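Side-chain contacts in Rab GDP-dissociation inhibitor (Saccharomyces cerevisiae, PDB 2BCG), which slows GDP release from the Rab GTPase Sec4, so blocking its GTP loading, and extracts GDP-bound Ypt7 from vacuolar membranes in the yeast secretory system: residues A[14-17]-A[22-25]; A[48-53]-A[415-420]; A[111-116]-A[351-356]; A[364-369]-A[377-382]; A[432-435]-A[439-442]. All coordinates share one frame; numbering follows the deposited sequence.

Contact 1. Residues A[14-17]-A[22-25]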
# COMPACT_ATOMS: atom_id res chain seq x y z
N VAL A 14 7.73 -7.69 -20.28
CA VAL A 14 6.44 -7.10 -20.01
C VAL A 14 6.67 -5.61 -19.74
O VAL A 14 7.65 -5.23 -19.05
CB VAL A 14 5.83 -7.72 -18.72
CG1 VAL A 14 4.48 -7.06 -18.37
CG2 VAL A 14 5.70 -9.27 -18.83
N ILE A 15 5.80 -4.78 -20.30
CA ILE A 15 5.68 -3.36 -19.92
C ILE A 15 4.41 -3.18 -19.09
O ILE A 15 3.36 -3.70 -19.42
CB ILE A 15 5.71 -2.45 -21.16
CG1 ILE A 15 7.11 -2.54 -21.79
CG2 ILE A 15 5.33 -1.00 -20.80
CD1 ILE A 15 7.21 -1.87 -23.17
N VAL A 16 4.53 -2.46 -17.97
CA VAL A 16 3.38 -2.18 -17.11
C VAL A 16 3.21 -0.65 -17.06
O VAL A 16 4.21 0.06 -16.89
CB VAL A 16 3.59 -2.78 -15.71
CG1 VAL A 16 2.33 -2.61 -14.84
CG2 VAL A 16 3.96 -4.28 -15.82
N LEU A 17 1.97 -0.19 -17.21
CA LEU A 17 1.64 1.24 -17.24
C LEU A 17 0.70 1.59 -16.11
O LEU A 17 -0.39 1.01 -15.97
CB LEU A 17 1.01 1.66 -18.57
CG LEU A 17 1.86 1.29 -19.80
CD1 LEU A 17 1.10 1.72 -21.06
CD2 LEU A 17 3.23 1.93 -19.73
N THR A 22 -3.03 -2.76 -8.31
CA THR A 22 -3.19 -3.96 -9.15
C THR A 22 -1.95 -4.16 -10.02
O THR A 22 -1.40 -5.27 -10.07
CB THR A 22 -4.43 -3.83 -10.01
OG1 THR A 22 -5.56 -3.66 -9.16
CG2 THR A 22 -4.60 -5.05 -10.92
N GLU A 23 -1.48 -3.07 -10.64
CA GLU A 23 -0.32 -3.14 -11.55
C GLU A 23 0.95 -3.42 -10.78
O GLU A 23 1.82 -4.17 -11.24
CB GLU A 23 -0.14 -1.84 -12.33
CG GLU A 23 -1.05 -1.69 -13.52
CD GLU A 23 -2.52 -1.48 -13.17
OE1 GLU A 23 -3.39 -1.91 -13.98
OE2 GLU A 23 -2.81 -0.82 -12.15
N CYS A 24 1.12 -2.77 -9.62
CA CYS A 24 2.33 -2.99 -8.85
C CYS A 24 2.39 -4.46 -8.35
O CYS A 24 3.45 -5.05 -8.38
CB CYS A 24 2.45 -2.02 -7.68
SG CYS A 24 2.70 -0.32 -8.22
N ILE A 25 1.26 -5.06 -7.96
CA ILE A 25 1.30 -6.48 -7.55
C ILE A 25 1.72 -7.36 -8.71
O ILE A 25 2.57 -8.25 -8.56
CB ILE A 25 -0.04 -6.97 -6.97
CG1 ILE A 25 -0.29 -6.21 -5.65
CG2 ILE A 25 0.03 -8.49 -6.66
CD1 ILE A 25 -1.68 -6.50 -5.01
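The E23 carboxylate is gripped through OE1 by S414 OG in a hydrogen bond beyond the contact, while the hydrocarbon part of the same side chain is what meets the strand 14-17. E23 CB lies 3.6 Å from V16 CG1, and E23 CG lies 3.7 Å from the same methyl. A second touch falls on the backbone, where E23 CG approaches L17 O at 3.7 Å, a long approach of a carbon to a carbonyl oxygen. Two residues' torsions account for this meeting. In V16, CG1 stands trans to the backbone N (chi1 -175°), which sends that methyl forward to the helix. In E23, chi1 (-80°) sets CG beside the backbone N and near L17 O; the bend at chi2 (70°) then turns the carboxylate off toward S414. The two side chains cross obliquely, and both bonds from CA to CB point at the opposite segment. These residues belong to the first beta-alpha-beta unit, strand 14-17, helix 21-32 and strand 37-40; the short glycine-rich turn between strand 14-17 and helix 21-32 is as in dinucleotide-binding Rossmann folds. Strand 14-17 is central in the five-stranded parallel sheet, and V16 also touches V37 and H39 on the adjoining strand. The side chain of E23 also touches D295. The chemistry is therefore divided along one side chain: its methylenes pack the helix on the sheet by dispersion, and its buried acid end has a partner for OE1 in S414 OG, beyond the end of strand 411-413.

Contact 2. Residues A[48-53]-A[415-420]; sequences GEAASV and RSYDAS
The loop between strand 411-413 and helix 424-438 presents Y417 to the turn that leads into strand 52-53, and its ring meets A50 there. A50 CB lies over one face of the ring in a CH-pi contact, 4.3 Å from the centroid and 26° off the normal. The displacement is toward the CD2 side, where A50 CB comes within 3.9 Å of Y417 CD2. Near the ring plane, at the edge, stands E49 CB, whose distance to CD2 is 4.4 Å, while the acid end of E49 leads away. With chi1 at -59°, Y417 CG is anti to its carbonyl carbon and the ring projects from the loop to the turn. The phenol end has a separate anchor, since Y417 OH is hydrogen-bonded to T22 N at the start of helix 21-32. Each partner has its own local brace. The turn at 48-51 is closed by A51 N to G48 O (3.2 Å), and G48 has a positive phi. On the other segment D418 forms an Asx turn: its OD2 accepts from S420 N at 2.9 Å, above the carboxylate plane, and from S420 OG at 2.7 Å on the syn side. K89 adds a salt bridge to the same OD2, so three donors grip this oxygen. The ring of Y417 is packed as well against I21 and E23 of helix 21-32 and M426 of helix 424-438, while strand 52-53 pairs with strand 84-85 and A419 leans on V310 of strand 303-317.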
# COMPACT_ATOMS: atom_id res chain seq x y z
N GLY A 48 -1.25 5.57 -8.57
CA GLY A 48 -2.37 5.67 -9.52
C GLY A 48 -3.62 6.19 -8.82
O GLY A 48 -3.57 7.06 -7.91
N GLU A 49 -4.77 5.65 -9.20
CA GLU A 49 -6.03 6.22 -8.69
C GLU A 49 -6.29 5.95 -7.20
O GLU A 49 -7.13 6.64 -6.57
CB GLU A 49 -7.21 5.73 -9.53
CG GLU A 49 -7.24 6.34 -10.93
CD GLU A 49 -7.53 7.83 -10.91
OE1 GLU A 49 -8.29 8.29 -10.04
OE2 GLU A 49 -6.99 8.55 -11.78
N ALA A 50 -5.59 4.98 -6.62
CA ALA A 50 -5.76 4.67 -5.21
C ALA A 50 -4.56 5.15 -4.36
O ALA A 50 -4.31 4.61 -3.30
CB ALA A 50 -6.02 3.18 -4.99
N ALA A 51 -3.83 6.14 -4.86
CA ALA A 51 -2.75 6.80 -4.11
C ALA A 51 -3.26 7.39 -2.79
O ALA A 51 -4.45 7.68 -2.64
CB ALA A 51 -2.17 7.93 -4.95
N SER A 52 -2.31 7.64 -1.88
CA SER A 52 -2.53 8.48 -0.74
C SER A 52 -1.79 9.78 -1.00
O SER A 52 -0.64 9.75 -1.50
CB SER A 52 -2.01 7.81 0.54
OG SER A 52 -2.63 6.55 0.79
N VAL A 53 -2.42 10.93 -0.69
CA VAL A 53 -1.82 12.21 -1.06
C VAL A 53 -1.72 13.15 0.14
O VAL A 53 -2.36 12.94 1.19
CB VAL A 53 -2.64 12.87 -2.18
CG1 VAL A 53 -2.71 11.95 -3.43
CG2 VAL A 53 -4.04 13.23 -1.69
N ARG A 415 -9.35 -3.40 -13.80
CA ARG A 415 -10.60 -2.71 -13.51
C ARG A 415 -10.38 -1.48 -12.60
O ARG A 415 -9.51 -1.48 -11.72
CB ARG A 415 -11.57 -3.68 -12.82
CG ARG A 415 -11.92 -4.97 -13.63
CD ARG A 415 -12.73 -5.92 -12.75
NE ARG A 415 -14.04 -5.31 -12.53
CZ ARG A 415 -15.08 -5.43 -13.35
NH1 ARG A 415 -15.00 -6.19 -14.45
NH2 ARG A 415 -16.22 -4.79 -13.06
N SER A 416 -11.17 -0.43 -12.81
CA SER A 416 -11.12 0.70 -11.85
C SER A 416 -11.42 0.20 -10.44
O SER A 416 -12.16 -0.78 -10.27
CB SER A 416 -12.14 1.78 -12.19
OG SER A 416 -12.00 2.26 -13.50
N TYR A 417 -10.87 0.86 -9.42
CA TYR A 417 -11.14 0.40 -8.04
C TYR A 417 -12.59 0.70 -7.67
O TYR A 417 -13.07 1.81 -7.89
CB TYR A 417 -10.17 1.07 -7.06
CG TYR A 417 -8.74 0.73 -7.44
CD1 TYR A 417 -8.26 -0.57 -7.23
CD2 TYR A 417 -7.91 1.65 -8.08
CE1 TYR A 417 -7.00 -0.96 -7.64
CE2 TYR A 417 -6.60 1.28 -8.47
CZ TYR A 417 -6.16 -0.03 -8.24
OH TYR A 417 -4.90 -0.43 -8.66
N ASP A 418 -13.26 -0.34 -7.16
CA ASP A 418 -14.71 -0.31 -7.07
C ASP A 418 -15.19 0.23 -5.72
O ASP A 418 -14.39 0.72 -4.91
CB ASP A 418 -15.29 -1.70 -7.42
CG ASP A 418 -14.96 -2.78 -6.39
OD1 ASP A 418 -15.04 -4.00 -6.73
OD2 ASP A 418 -14.65 -2.45 -5.23
N ALA A 419 -16.51 0.18 -5.49
CA ALA A 419 -17.11 0.76 -4.28
C ALA A 419 -17.04 -0.15 -3.06
O ALA A 419 -17.45 0.25 -1.97
CB ALA A 419 -18.56 1.08 -4.57
N SER A 420 -16.53 -1.37 -3.23
CA SER A 420 -16.48 -2.32 -2.10
C SER A 420 -15.53 -1.76 -1.06
O SER A 420 -14.61 -0.97 -1.37
CB SER A 420 -16.09 -3.73 -2.53
OG SER A 420 -14.74 -3.78 -2.91

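Contact 3. Residues A[111-116]-A[351-356]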
# COMPACT_ATOMS: atom_id res chain seq x y z
N ASP A 111 3.71 -1.81 7.29
CA ASP A 111 3.21 -2.26 8.61
C ASP A 111 1.69 -2.12 8.66
O ASP A 111 1.15 -1.22 8.01
CB ASP A 111 3.81 -1.40 9.70
CG ASP A 111 5.31 -1.65 9.89
OD1 ASP A 111 5.74 -2.82 9.83
OD2 ASP A 111 6.03 -0.68 10.15
N PHE A 112 1.02 -2.93 9.50
CA PHE A 112 -0.45 -2.95 9.57
C PHE A 112 -0.95 -2.85 10.97
O PHE A 112 -0.32 -3.42 11.86
CB PHE A 112 -1.00 -4.22 8.92
CG PHE A 112 -0.65 -4.33 7.46
CD1 PHE A 112 0.56 -4.90 7.05
CD2 PHE A 112 -1.50 -3.84 6.49
CE1 PHE A 112 0.90 -5.00 5.73
CE2 PHE A 112 -1.15 -3.91 5.15
CZ PHE A 112 0.06 -4.49 4.78
N LYS A 113 -2.07 -2.15 11.16
CA LYS A 113 -2.78 -2.17 12.45
C LYS A 113 -4.20 -2.68 12.22
O LYS A 113 -4.77 -2.53 11.16
CB LYS A 113 -2.91 -0.78 13.10
CG LYS A 113 -1.67 -0.11 13.54
CD LYS A 113 -2.04 0.95 14.55
CE LYS A 113 -0.79 1.30 15.34
NZ LYS A 113 -0.88 2.70 15.85
N GLN A 114 -4.79 -3.28 13.25
CA GLN A 114 -6.20 -3.67 13.19
C GLN A 114 -7.11 -2.46 13.15
O GLN A 114 -6.88 -1.47 13.84
CB GLN A 114 -6.58 -4.47 14.43
CG GLN A 114 -5.88 -5.80 14.51
CD GLN A 114 -6.39 -6.60 15.70
OE1 GLN A 114 -5.72 -6.73 16.73
NE2 GLN A 114 -7.60 -7.11 15.57
N VAL A 115 -8.19 -2.59 12.41
CA VAL A 115 -9.28 -1.59 12.48
C VAL A 115 -10.14 -1.96 13.71
O VAL A 115 -10.40 -3.14 13.96
CB VAL A 115 -10.08 -1.64 11.15
CG1 VAL A 115 -11.38 -0.83 11.23
CG2 VAL A 115 -9.19 -1.17 9.96
N SER A 116 -10.55 -0.96 14.49
CA SER A 116 -11.20 -1.23 15.80
C SER A 116 -12.54 -1.95 15.75
O SER A 116 -12.91 -2.70 16.69
CB SER A 116 -11.38 0.07 16.59
OG SER A 116 -10.17 0.79 16.59
N SER A 351 -7.17 7.55 11.54
CA SER A 351 -6.78 8.74 12.25
C SER A 351 -5.26 8.79 12.44
O SER A 351 -4.53 8.09 11.78
CB SER A 351 -7.55 8.80 13.57
OG SER A 351 -7.18 7.72 14.41
N ASP A 352 -4.82 9.62 13.38
CA ASP A 352 -3.38 9.78 13.63
C ASP A 352 -2.74 8.43 14.04
O ASP A 352 -1.51 8.27 13.91
CB ASP A 352 -3.01 11.01 14.53
CG ASP A 352 -3.21 10.76 16.04
OD1 ASP A 352 -3.27 11.76 16.80
OD2 ASP A 352 -3.30 9.60 16.48
N ALA A 353 -3.55 7.47 14.52
CA ALA A 353 -3.03 6.15 14.93
C ALA A 353 -2.42 5.37 13.77
O ALA A 353 -1.65 4.43 13.97
CB ALA A 353 -4.14 5.32 15.58
N HIS A 354 -2.82 5.74 12.55
CA HIS A 354 -2.36 5.07 11.34
C HIS A 354 -1.44 6.01 10.54
O HIS A 354 -1.10 5.67 9.40
CB HIS A 354 -3.55 4.45 10.51
CG HIS A 354 -4.13 3.15 11.06
ND1 HIS A 354 -5.25 3.10 11.87
CD2 HIS A 354 -3.81 1.85 10.81
CE1 HIS A 354 -5.57 1.85 12.13
NE2 HIS A 354 -4.71 1.06 11.49
N ASN A 355 -0.99 7.12 11.13
CA ASN A 355 -0.04 8.05 10.47
C ASN A 355 -0.56 8.63 9.15
O ASN A 355 0.20 8.77 8.18
CB ASN A 355 1.35 7.40 10.29
CG ASN A 355 2.03 7.07 11.62
OD1 ASN A 355 3.02 6.31 11.66
ND2 ASN A 355 1.52 7.63 12.70
N VAL A 356 -1.86 8.91 9.10
CA VAL A 356 -2.44 9.45 7.89
C VAL A 356 -2.88 10.90 8.01
O VAL A 356 -3.22 11.50 7.03
CB VAL A 356 -3.63 8.59 7.40
CG1 VAL A 356 -3.10 7.23 6.92
CG2 VAL A 356 -4.68 8.45 8.52
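K113 runs obliquely across the imidazole of H354, laying its extended chain over one ring face and finishing on the backbone beyond. Its CD sits above the ring, shifted to the rim, in a CH-pi contact 4.3 Å from the centroid and 18° off the normal. With chi1 at -66° and the rest of the chain stretched out, NZ passes the ring and donates to A353 O at 2.7 Å, in the carbonyl plane and on a lone pair. The C=O...N angle is 142°. H354 was modelled in two conformers, so the very close approach of its NE2 to K113 CB is doubtful. The ring edge faces two backbone oxygens in plane, with CE1 4.0 Å from Q114 O and NE2 3.6 Å from K113 O. Strand 112-114 is an outer strand of a three-stranded antiparallel sheet and lies in the region found by experiment to interact with Ypt1; the other segment is the loop between strands 345-351 and 362-369 of the large mixed sheet. A serine in place of K113 would probably leave A353 O without its ammonium partner and strip the cover from one face of the H354 ring. Y236 on the neighbouring strand packs edge-to-face with that ring. From strand 112-114 itself, F112 makes backbone hydrogen bonds to another protein chain of the assembly, and K113 also packs on a polar side chain of that chain.

Contact 4. Residues A[364-369]-A[377-382]; sequences AIISTI and IELEPA
The flat group that meets the strand is the E378 carboxylate, whose OE2 comes to 3.9 Å from I369 O and 4.4 Å from T368 CG2. Two acceptors stand close together at the first of these approaches, and R341 lies at both: NH1 makes a salt bridge to OE2, and NH2 a weak hydrogen bond to I369 O. E371 N also donates to OE2, while T372 OG1 is bonded to OE1, which leaves the carboxylate little freedom to turn. The remainder of the interface is aliphatic. L379 CD2 lodges between two methyls of the strand, 3.7 Å from I366 CG2 and 3.7 Å from T368 CG2, its side chain running antiparallel alongside each of theirs. I366 CG2 meets A382 CB as well, at 3.7 Å, and I366 CD1 reaches that methyl from another branch at 3.9 Å. I366 and T368 alternate with S367, so both point at the short helices 375-378 and 380-383, which pack on this face of strand 362-369. That strand is an inner member of the mixed sheet, antiparallel to strands 345-351 and 303-317. In T368, OG1 is opposite the backbone N (chi1 -166°) and hydrogen-bonds to D344 O, which turns CG2 to the leucine methyl. L379 additionally touches A313 of strand 303-317, and I366 reaches I345 and V347 of strand 345-351.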
# COMPACT_ATOMS: atom_id res chain seq x y z
N ALA A 364 -12.52 10.67 7.55
CA ALA A 364 -13.73 9.85 7.38
C ALA A 364 -14.08 9.95 5.93
O ALA A 364 -14.43 11.04 5.42
CB ALA A 364 -14.86 10.39 8.24
N ILE A 365 -13.92 8.83 5.22
CA ILE A 365 -14.20 8.84 3.81
C ILE A 365 -15.50 8.09 3.55
O ILE A 365 -15.64 6.92 3.88
CB ILE A 365 -13.07 8.20 3.00
CG1 ILE A 365 -11.73 8.89 3.35
CG2 ILE A 365 -13.40 8.34 1.52
CD1 ILE A 365 -10.54 8.38 2.49
N ILE A 366 -16.47 8.81 3.02
CA ILE A 366 -17.82 8.27 2.80
C ILE A 366 -17.90 7.91 1.32
O ILE A 366 -17.45 8.69 0.46
CB ILE A 366 -18.90 9.32 3.12
CG1 ILE A 366 -18.85 9.76 4.60
CG2 ILE A 366 -20.28 8.78 2.77
CD1 ILE A 366 -19.58 11.08 4.82
N SER A 367 -18.50 6.77 1.01
CA SER A 367 -18.66 6.43 -0.41
C SER A 367 -19.90 5.62 -0.67
O SER A 367 -20.36 4.85 0.17
CB SER A 367 -17.43 5.73 -0.94
OG SER A 367 -17.33 4.46 -0.40
N THR A 368 -20.42 5.78 -1.89
CA THR A 368 -21.51 4.94 -2.34
C THR A 368 -21.62 5.09 -3.84
O THR A 368 -21.06 6.03 -4.43
CB THR A 368 -22.84 5.34 -1.65
OG1 THR A 368 -23.83 4.32 -1.84
CG2 THR A 368 -23.34 6.70 -2.19
N ILE A 369 -22.31 4.14 -4.46
CA ILE A 369 -22.68 4.25 -5.85
C ILE A 369 -23.86 5.25 -5.94
O ILE A 369 -24.85 5.14 -5.21
CB ILE A 369 -23.15 2.86 -6.34
CG1 ILE A 369 -21.98 1.86 -6.39
CG2 ILE A 369 -23.89 2.96 -7.69
CD1 ILE A 369 -20.80 2.30 -7.22
N ILE A 377 -26.36 15.15 -1.76
CA ILE A 377 -27.48 14.93 -0.84
C ILE A 377 -27.61 13.45 -0.40
O ILE A 377 -28.05 13.15 0.72
CB ILE A 377 -28.82 15.45 -1.45
CG1 ILE A 377 -28.77 16.97 -1.68
CG2 ILE A 377 -30.04 15.01 -0.61
CD1 ILE A 377 -27.70 17.77 -0.90
N GLU A 378 -27.21 12.52 -1.28
CA GLU A 378 -27.29 11.09 -0.97
C GLU A 378 -26.46 10.78 0.25
O GLU A 378 -26.78 9.84 0.99
CB GLU A 378 -26.79 10.26 -2.13
CG GLU A 378 -27.76 10.26 -3.29
CD GLU A 378 -27.23 9.48 -4.48
OE1 GLU A 378 -27.13 10.09 -5.56
OE2 GLU A 378 -26.90 8.28 -4.31
N LEU A 379 -25.38 11.54 0.43
CA LEU A 379 -24.47 11.27 1.56
C LEU A 379 -24.90 11.90 2.88
O LEU A 379 -24.27 11.63 3.91
CB LEU A 379 -23.06 11.75 1.24
CG LEU A 379 -22.46 11.09 -0.01
CD1 LEU A 379 -20.98 11.43 -0.12
CD2 LEU A 379 -22.68 9.58 0.04
N GLU A 380 -25.93 12.76 2.85
CA GLU A 380 -26.34 13.46 4.08
C GLU A 380 -26.49 12.55 5.33
O GLU A 380 -26.00 12.91 6.40
CB GLU A 380 -27.56 14.36 3.84
CG GLU A 380 -27.90 15.34 5.00
CD GLU A 380 -26.77 16.33 5.39
OE1 GLU A 380 -25.77 16.53 4.65
OE2 GLU A 380 -26.90 16.94 6.48
N PRO A 381 -27.18 11.38 5.23
CA PRO A 381 -27.31 10.51 6.42
C PRO A 381 -25.96 10.06 6.98
O PRO A 381 -25.82 9.86 8.19
CB PRO A 381 -28.10 9.30 5.91
CG PRO A 381 -28.79 9.78 4.68
CD PRO A 381 -27.93 10.83 4.07
N ALA A 382 -24.97 9.92 6.11
CA ALA A 382 -23.61 9.60 6.56
C ALA A 382 -22.88 10.82 7.12
O ALA A 382 -22.26 10.73 8.16
CB ALA A 382 -22.83 9.01 5.42

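Contact 5. Residues A[432-435]-A[439-442]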
# COMPACT_ATOMS: atom_id res chain seq x y z
N ASP A 432 -7.03 -12.89 -11.86
CA ASP A 432 -7.62 -13.07 -13.18
C ASP A 432 -6.65 -12.58 -14.27
O ASP A 432 -6.42 -13.29 -15.26
CB ASP A 432 -8.96 -12.34 -13.25
CG ASP A 432 -9.63 -12.50 -14.59
OD1 ASP A 432 -10.04 -11.48 -15.19
OD2 ASP A 432 -9.71 -13.68 -15.07
N ILE A 433 -6.04 -11.41 -14.06
CA ILE A 433 -5.12 -10.83 -15.05
C ILE A 433 -3.89 -11.74 -15.17
O ILE A 433 -3.40 -11.98 -16.28
CB ILE A 433 -4.67 -9.38 -14.66
CG1 ILE A 433 -5.84 -8.39 -14.72
CG2 ILE A 433 -3.55 -8.88 -15.64
CD1 ILE A 433 -5.57 -7.08 -13.95
N TYR A 434 -3.42 -12.28 -14.05
CA TYR A 434 -2.24 -13.12 -14.07
C TYR A 434 -2.51 -14.39 -14.89
O TYR A 434 -1.67 -14.79 -15.71
CB TYR A 434 -1.83 -13.49 -12.66
CG TYR A 434 -0.56 -14.29 -12.58
CD1 TYR A 434 -0.57 -15.68 -12.74
CD2 TYR A 434 0.67 -13.66 -12.36
CE1 TYR A 434 0.58 -16.42 -12.66
CE2 TYR A 434 1.84 -14.39 -12.28
CZ TYR A 434 1.79 -15.77 -12.43
OH TYR A 434 2.97 -16.47 -12.35
N PHE A 435 -3.67 -15.01 -14.65
CA PHE A 435 -4.12 -16.19 -15.43
C PHE A 435 -4.22 -15.85 -16.92
O PHE A 435 -3.75 -16.62 -17.79
CB PHE A 435 -5.46 -16.72 -14.88
CG PHE A 435 -6.00 -17.90 -15.64
CD1 PHE A 435 -7.14 -17.77 -16.42
CD2 PHE A 435 -5.36 -19.13 -15.58
CE1 PHE A 435 -7.65 -18.89 -17.14
CE2 PHE A 435 -5.85 -20.24 -16.29
CZ PHE A 435 -6.99 -20.11 -17.07
N GLY A 439 -1.48 -17.94 -18.56
CA GLY A 439 -2.20 -19.17 -18.94
C GLY A 439 -2.37 -20.21 -17.85
O GLY A 439 -2.94 -21.29 -18.08
N HIS A 440 -1.88 -19.90 -16.64
CA HIS A 440 -2.00 -20.80 -15.53
C HIS A 440 -2.37 -19.99 -14.29
O HIS A 440 -1.97 -18.82 -14.20
CB HIS A 440 -0.69 -21.54 -15.29
CG HIS A 440 0.52 -20.64 -15.24
ND1 HIS A 440 0.84 -19.87 -14.14
CD2 HIS A 440 1.49 -20.39 -16.16
CE1 HIS A 440 1.95 -19.20 -14.37
NE2 HIS A 440 2.37 -19.50 -15.59
N PRO A 441 -3.16 -20.58 -13.38
CA PRO A 441 -3.45 -19.88 -12.12
C PRO A 441 -2.17 -19.46 -11.40
O PRO A 441 -1.16 -20.19 -11.44
CB PRO A 441 -4.21 -20.90 -11.27
CG PRO A 441 -4.26 -22.19 -12.09
CD PRO A 441 -3.84 -21.89 -13.47
N LEU A 442 -2.22 -18.29 -10.77
CA LEU A 442 -1.17 -17.88 -9.86
C LEU A 442 -0.90 -18.93 -8.77
O LEU A 442 -1.82 -19.37 -8.06
CB LEU A 442 -1.55 -16.54 -9.21
CG LEU A 442 -0.63 -15.95 -8.15
CD1 LEU A 442 0.74 -15.62 -8.72
CD2 LEU A 442 -1.29 -14.71 -7.49
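Y434 receives L442 CD1 over the centre of one ring face, 3.8 Å from the centroid and 10° off the normal, a CH-pi contact in which the two side chains cross at about a right angle. H440 comes obliquely to the same ring, its CE1 3.5 Å from Y434 CE1, with the two planes at 68°. Beside them the edge of F435 meets the H440 backbone, CD2 3.4 Å from H440 C, and F435 CD2 also lies 3.8 Å from the P441 ring at CD. The chain turns at G439, first residue past helix 424-438, whose positive phi leaves helical geometry; its N donates to F435 O at 2.7 Å. With chi1 at -176°, the Y434 ring swings opposite its backbone N to face the returning tail. Outside this shell, Y434 OH is hydrogen-bonded to D33 OD1 and L442 touches L29 of helix 21-32. Truncation of Y434 to an alanine would probably leave D33 without this bond and L442 CD1 without its ring. The face of Y434 thus holds the tail to its own helix by largely apolar contact, while its hydroxyl ties that helix to D33, just past helix 21-32, which L442 also touches through L29.

Contacts 1 and 4 are buried, each setting helix against a sheet strand, yet they lie about 32 Å apart between centres and in different sheets, parallel in one and mixed in the other. Contact 5 is a surface contact of aromatic and proline groups, while contacts 2 and 3 are partly buried and each place a side chain over one face of a ring, contact 3 adding a hydrogen bond. Helix 21-32 ties three of them: T22 meets Y417 of contact 2 by a hydrogen bond and I433 of contact 5 by packing. Contact 2 also touches contact 4 through A419 and I369. Contact 3 alone lies at the Rab-binding region, and it alone has a lysine-to-carbonyl bond across its segments.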